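Local coordinates for protein esterase E25 (Uncultured bacterium, PDB 4Q05) that probably hydrolyses ester bonds as a dimeric esterase of the bacterial hormone-sensitive lipase family, built on an alpha/beta hydrolase fold, at residues L128-G138 / A160-M171. Sequence-based numbering, arbitrary orientation.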
loop_
_atom_site.group_PDB
_atom_site.type_symbol
_atom_site.label_atom_id
_atom_site.label_comp_id
_atom_site.label_asym_id
_atom_site.label_seq_id
_atom_site.Cartn_x
_atom_site.Cartn_y
_atom_site.Cartn_z
ATOM N N LEU A 128 -21.267 17.711 -4.832
ATOM C CA LEU A 128 -21.586 16.373 -5.347
ATOM C C LEU A 128 -23.075 16.236 -5.648
ATOM O O LEU A 128 -23.563 15.156 -6.008
ATOM C CB LEU A 128 -21.146 15.288 -4.367
ATOM C CG LEU A 128 -19.640 15.225 -4.112
ATOM C CD1 LEU A 128 -19.295 14.023 -3.242
ATOM C CD2 LEU A 128 -18.892 15.172 -5.437
ATOM N N GLU A 129 -23.787 17.348 -5.512
ATOM C CA GLU A 129 -25.229 17.371 -5.706
ATOM C C GLU A 129 -25.667 16.961 -7.122
ATOM O O GLU A 129 -26.706 16.335 -7.287
ATOM C CB GLU A 129 -25.785 18.752 -5.327
ATOM C CG GLU A 129 -27.267 18.907 -5.548
ATOM C CD GLU A 129 -28.087 17.962 -4.700
ATOM O OE1 GLU A 129 -27.631 17.604 -3.598
ATOM O OE2 GLU A 129 -29.192 17.588 -5.141
ATOM N N ASP A 130 -24.887 17.308 -8.142
ATOM C CA ASP A 130 -25.216 16.884 -9.506
ATOM C C ASP A 130 -24.345 15.714 -9.955
ATOM O O ASP A 130 -24.196 15.459 -11.153
ATOM C CB ASP A 130 -25.049 18.036 -10.495
ATOM C CG ASP A 130 -23.599 18.465 -10.655
ATOM O OD1 ASP A 130 -22.779 18.167 -9.756
ATOM O OD2 ASP A 130 -23.287 19.114 -11.675
ATOM N N LYS A 131 -23.767 15.002 -8.996
ATOM C CA LYS A 131 -22.856 13.913 -9.321
ATOM C C LYS A 131 -23.518 12.580 -8.982
ATOM O O LYS A 131 -24.509 12.535 -8.255
ATOM C CB LYS A 131 -21.545 14.072 -8.546
ATOM C CG LYS A 131 -20.866 15.441 -8.703
ATOM C CD LYS A 131 -20.671 15.814 -10.160
ATOM C CE LYS A 131 -19.701 16.985 -10.313
ATOM N NZ LYS A 131 -20.071 18.114 -9.424
ATOM N N LEU A 132 -22.971 11.487 -9.501
ATOM C CA LEU A 132 -23.530 10.177 -9.195
ATOM C C LEU A 132 -22.444 9.118 -9.063
ATOM O O LEU A 132 -21.506 9.063 -9.867
ATOM C CB LEU A 132 -24.542 9.753 -10.263
ATOM C CG LEU A 132 -25.201 8.387 -10.059
ATOM C CD1 LEU A 132 -26.097 8.392 -8.838
ATOM C CD2 LEU A 132 -25.994 7.985 -11.307
ATOM N N PHE A 133 -22.573 8.284 -8.040
ATOM C CA PHE A 133 -21.637 7.191 -7.851
ATOM C C PHE A 133 -22.346 5.916 -8.244
ATOM O O PHE A 133 -23.317 5.513 -7.608
ATOM C CB PHE A 133 -21.169 7.103 -6.393
ATOM C CG PHE A 133 -20.087 6.083 -6.174
ATOM C CD1 PHE A 133 -20.382 4.731 -6.191
ATOM C CD2 PHE A 133 -18.776 6.482 -5.961
ATOM C CE1 PHE A 133 -19.399 3.785 -6.004
ATOM C CE2 PHE A 133 -17.781 5.551 -5.772
ATOM C CZ PHE A 133 -18.091 4.190 -5.792
ATOM N N VAL A 134 -21.866 5.286 -9.308
ATOM C CA VAL A 134 -22.468 4.046 -9.764
ATOM C C VAL A 134 -21.670 2.899 -9.161
ATOM O O VAL A 134 -20.465 2.752 -9.403
ATOM C CB VAL A 134 -22.486 3.959 -11.294
ATOM C CG1 VAL A 134 -23.062 2.618 -11.729
ATOM C CG2 VAL A 134 -23.291 5.134 -11.882
ATOM N N HIS A 135 -22.344 2.091 -8.360
ATOM C CA HIS A 135 -21.636 1.140 -7.518
ATOM C C HIS A 135 -21.824 -0.280 -8.027
ATOM O O HIS A 135 -22.927 -0.669 -8.413
ATOM C CB HIS A 135 -22.129 1.265 -6.081
ATOM C CG HIS A 135 -21.765 0.100 -5.224
ATOM N ND1 HIS A 135 -20.469 -0.152 -4.824
ATOM C CD2 HIS A 135 -22.524 -0.890 -4.695
ATOM C CE1 HIS A 135 -20.446 -1.250 -4.087
ATOM N NE2 HIS A 135 -21.678 -1.721 -3.999
ATOM N N THR A 136 -20.740 -1.047 -8.043
ATOM C CA THR A 136 -20.800 -2.438 -8.470
ATOM C C THR A 136 -20.323 -3.279 -7.298
ATOM O O THR A 136 -19.159 -3.199 -6.904
ATOM C CB THR A 136 -19.896 -2.689 -9.683
ATOM O OG1 THR A 136 -18.580 -2.217 -9.395
ATOM C CG2 THR A 136 -20.426 -1.919 -10.890
ATOM N N HIS A 137 -21.236 -4.059 -6.726
ATOM C CA HIS A 137 -20.974 -4.721 -5.456
ATOM C C HIS A 137 -19.876 -5.781 -5.553
ATOM O O HIS A 137 -19.586 -6.294 -6.631
ATOM C CB HIS A 137 -22.266 -5.322 -4.880
ATOM C CG HIS A 137 -22.838 -6.447 -5.694
ATOM N ND1 HIS A 137 -22.266 -7.702 -5.741
ATOM C CD2 HIS A 137 -23.935 -6.504 -6.489
ATOM C CE1 HIS A 137 -22.992 -8.486 -6.521
ATOM N NE2 HIS A 137 -24.014 -7.787 -6.980
ATOM N N GLY A 138 -19.258 -6.074 -4.415
ATOM C CA GLY A 138 -18.233 -7.096 -4.323
ATOM C C GLY A 138 -18.822 -8.467 -4.070
ATOM O O GLY A 138 -19.970 -8.743 -4.414
ATOM N N ALA A 160 -19.185 9.111 1.853
ATOM C CA ALA A 160 -18.672 9.953 0.788
ATOM C C ALA A 160 -19.666 11.067 0.434
ATOM O O ALA A 160 -19.355 11.944 -0.363
ATOM C CB ALA A 160 -18.300 9.128 -0.446
ATOM N N LYS A 161 -20.852 11.019 1.040
ATOM C CA LYS A 161 -21.868 12.060 0.866
ATOM C C LYS A 161 -22.239 12.280 -0.592
ATOM O O LYS A 161 -22.135 13.388 -1.124
ATOM C CB LYS A 161 -21.394 13.364 1.495
ATOM C CG LYS A 161 -21.059 13.218 2.979
ATOM C CD LYS A 161 -20.528 14.528 3.546
ATOM C CE LYS A 161 -20.104 14.365 5.006
ATOM N NZ LYS A 161 -19.465 15.612 5.527
ATOM N N VAL A 162 -22.672 11.208 -1.236
ATOM C CA VAL A 162 -22.961 11.244 -2.653
ATOM C C VAL A 162 -24.078 10.242 -2.886
ATOM O O VAL A 162 -24.171 9.247 -2.173
ATOM C CB VAL A 162 -21.722 10.832 -3.467
ATOM C CG1 VAL A 162 -21.385 9.357 -3.199
ATOM C CG2 VAL A 162 -21.942 11.077 -4.948
ATOM N N ARG A 163 -24.950 10.514 -3.853
ATOM C CA ARG A 163 -25.958 9.533 -4.230
ATOM C C ARG A 163 -25.273 8.376 -4.911
ATOM O O ARG A 163 -24.356 8.570 -5.700
ATOM C CB ARG A 163 -26.980 10.133 -5.197
ATOM C CG ARG A 163 -27.843 11.211 -4.582
ATOM C CD ARG A 163 -28.881 11.715 -5.581
ATOM N NE ARG A 163 -29.642 12.817 -5.014
ATOM C CZ ARG A 163 -29.239 14.084 -5.029
ATOM N NH1 ARG A 163 -28.084 14.416 -5.604
ATOM N NH2 ARG A 163 -29.997 15.018 -4.476
ATOM N N VAL A 164 -25.746 7.176 -4.611
ATOM C CA VAL A 164 -25.229 5.973 -5.210
ATOM C C VAL A 164 -26.332 5.248 -5.965
ATOM O O VAL A 164 -27.475 5.184 -5.521
ATOM C CB VAL A 164 -24.674 5.022 -4.142
ATOM C CG1 VAL A 164 -24.194 3.740 -4.789
ATOM C CG2 VAL A 164 -23.547 5.706 -3.372
ATOM N N LEU A 165 -25.975 4.720 -7.122
ATOM C CA LEU A 165 -26.840 3.828 -7.867
ATOM C C LEU A 165 -26.124 2.478 -7.901
ATOM O O LEU A 165 -25.091 2.330 -8.557
ATOM C CB LEU A 165 -27.056 4.364 -9.283
ATOM C CG LEU A 165 -27.861 3.463 -10.234
ATOM C CD1 LEU A 165 -29.290 3.319 -9.735
ATOM C CD2 LEU A 165 -27.845 4.038 -11.641
ATOM N N SER A 166 -26.649 1.500 -7.172
ATOM C CA SER A 166 -25.983 0.204 -7.104
ATOM C C SER A 166 -26.582 -0.751 -8.114
ATOM O O SER A 166 -27.793 -0.948 -8.155
ATOM C CB SER A 166 -26.056 -0.394 -5.697
ATOM O OG SER A 166 -25.179 -1.507 -5.592
ATOM N N ILE A 167 -25.725 -1.339 -8.937
ATOM C CA ILE A 167 -26.194 -2.227 -9.983
ATOM C C ILE A 167 -26.274 -3.682 -9.519
ATOM O O ILE A 167 -25.276 -4.298 -9.172
ATOM C CB ILE A 167 -25.306 -2.137 -11.225
ATOM C CG1 ILE A 167 -25.180 -0.664 -11.644
ATOM C CG2 ILE A 167 -25.869 -3.046 -12.325
ATOM C CD1 ILE A 167 -24.266 -0.420 -12.821
ATOM N N ASP A 168 -27.484 -4.217 -9.525
ATOM C CA ASP A 168 -27.731 -5.588 -9.126
ATOM C C ASP A 168 -27.630 -6.448 -10.387
ATOM O O ASP A 168 -28.623 -6.935 -10.927
ATOM C CB ASP A 168 -29.115 -5.661 -8.491
ATOM C CG ASP A 168 -29.539 -7.067 -8.162
ATOM O OD1 ASP A 168 -28.681 -7.969 -8.068
ATOM O OD2 ASP A 168 -30.751 -7.265 -7.987
ATOM N N TYR A 169 -26.404 -6.609 -10.860
ATOM C CA TYR A 169 -26.160 -7.263 -12.129
ATOM C C TYR A 169 -26.404 -8.751 -12.025
ATOM O O TYR A 169 -26.246 -9.345 -10.955
ATOM C CB TYR A 169 -24.727 -6.992 -12.595
ATOM C CG TYR A 169 -23.680 -7.157 -11.507
ATOM C CD1 TYR A 169 -23.168 -8.407 -11.194
ATOM C CD2 TYR A 169 -23.207 -6.057 -10.796
ATOM C CE1 TYR A 169 -22.205 -8.569 -10.207
ATOM C CE2 TYR A 169 -22.237 -6.205 -9.798
ATOM C CZ TYR A 169 -21.743 -7.468 -9.515
ATOM O OH TYR A 169 -20.778 -7.632 -8.550
ATOM N N ARG A 170 -26.781 -9.350 -13.146
ATOM C CA ARG A 170 -27.058 -10.779 -13.194
ATOM C C ARG A 170 -25.758 -11.553 -13.029
ATOM O O ARG A 170 -24.734 -11.191 -13.617
ATOM C CB ARG A 170 -27.728 -11.151 -14.532
ATOM C CG ARG A 170 -29.180 -10.680 -14.696
ATOM C CD ARG A 170 -29.666 -10.858 -16.153
ATOM N NE ARG A 170 -28.835 -10.092 -17.076
ATOM C CZ ARG A 170 -28.475 -10.486 -18.298
ATOM N NH1 ARG A 170 -28.880 -11.656 -18.776
ATOM N NH2 ARG A 170 -27.702 -9.697 -19.045
ATOM N N MET A 171 -25.805 -12.627 -12.247
ATOM C CA MET A 171 -24.608 -13.381 -11.918
ATOM C C MET A 171 -24.761 -14.868 -12.214
ATOM O O MET A 171 -25.872 -15.385 -12.256
ATOM C CB MET A 171 -24.292 -13.216 -10.425
ATOM C CG MET A 171 -23.819 -11.830 -10.011
ATOM S SD MET A 171 -23.455 -11.794 -8.228
ATOM C CE MET A 171 -25.105 -11.988 -7.553
HETATM O O HOH W 1 -25.051 13.062 -5.618
HETATM O O HOH W 2 -23.886 -3.410 -7.021
HETATM O O HOH W 3 -26.113 -8.605 -8.394
#
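His-137 (chi1 66°) and Tyr-169 (chi1 45°) both carry CG between the backbone N and the carbonyl carbon, and this brings their rings together just beyond two neighbouring parallel strands. The rings form an offset stack, centroids 4.2 Å apart and planes nearly parallel. Tyr-169 OH lies over the imidazole face, toward its rim, and donates to His-137 O at 2.6 Å. His-137 ND1 donates in the ring plane to Gly-138 O, a nearly straight bond that fixes the rotation of the ring. Met-171 SD sits at the imidazole edge, 3.8 Å from His-137 CE1. A water ties NE2 to Asp-168 OD1 and Tyr-169 O. With an alanine here in place of His-137, one face of the Tyr-169 ring would probably lose its stacking partner, and that water one of its three partners.

Strands 132-136 and 164-168 are adjacent in the central sheet and joined through helix 151-160, a beta-alpha-beta crossover. Four backbone bonds join them, from Phe-133 N to Arg-163 O through to Ile-167 N to His-135 O. On the face packed against helix 151-160, Val-164 CG1 meets His-135 CB at 3.5 Å. On the other, Val-134 CG1 and Ile-167 CD1 meet tightly at 3.4 Å, facing helix 179-194. A second water gathers Ser-166 OG, His-135 O, His-137 N and Ile-167 O.

At the start of the strands, the extended Arg-163 chain reaches Glu-129. Arg-163 NH2 makes a salt bridge to Glu-129 OE2 at 2.8 Å, the two planes almost at right angles. NH1 adds a weak bond to Glu-129 O. A water links Leu-128 O and Lys-131 O to Arg-163 N.

The stack, the ND1 bond and the shared water are consistent with a fixed His-137 and Tyr-169 pair beside the probable nucleophile elbow, which Tyr-169 touches.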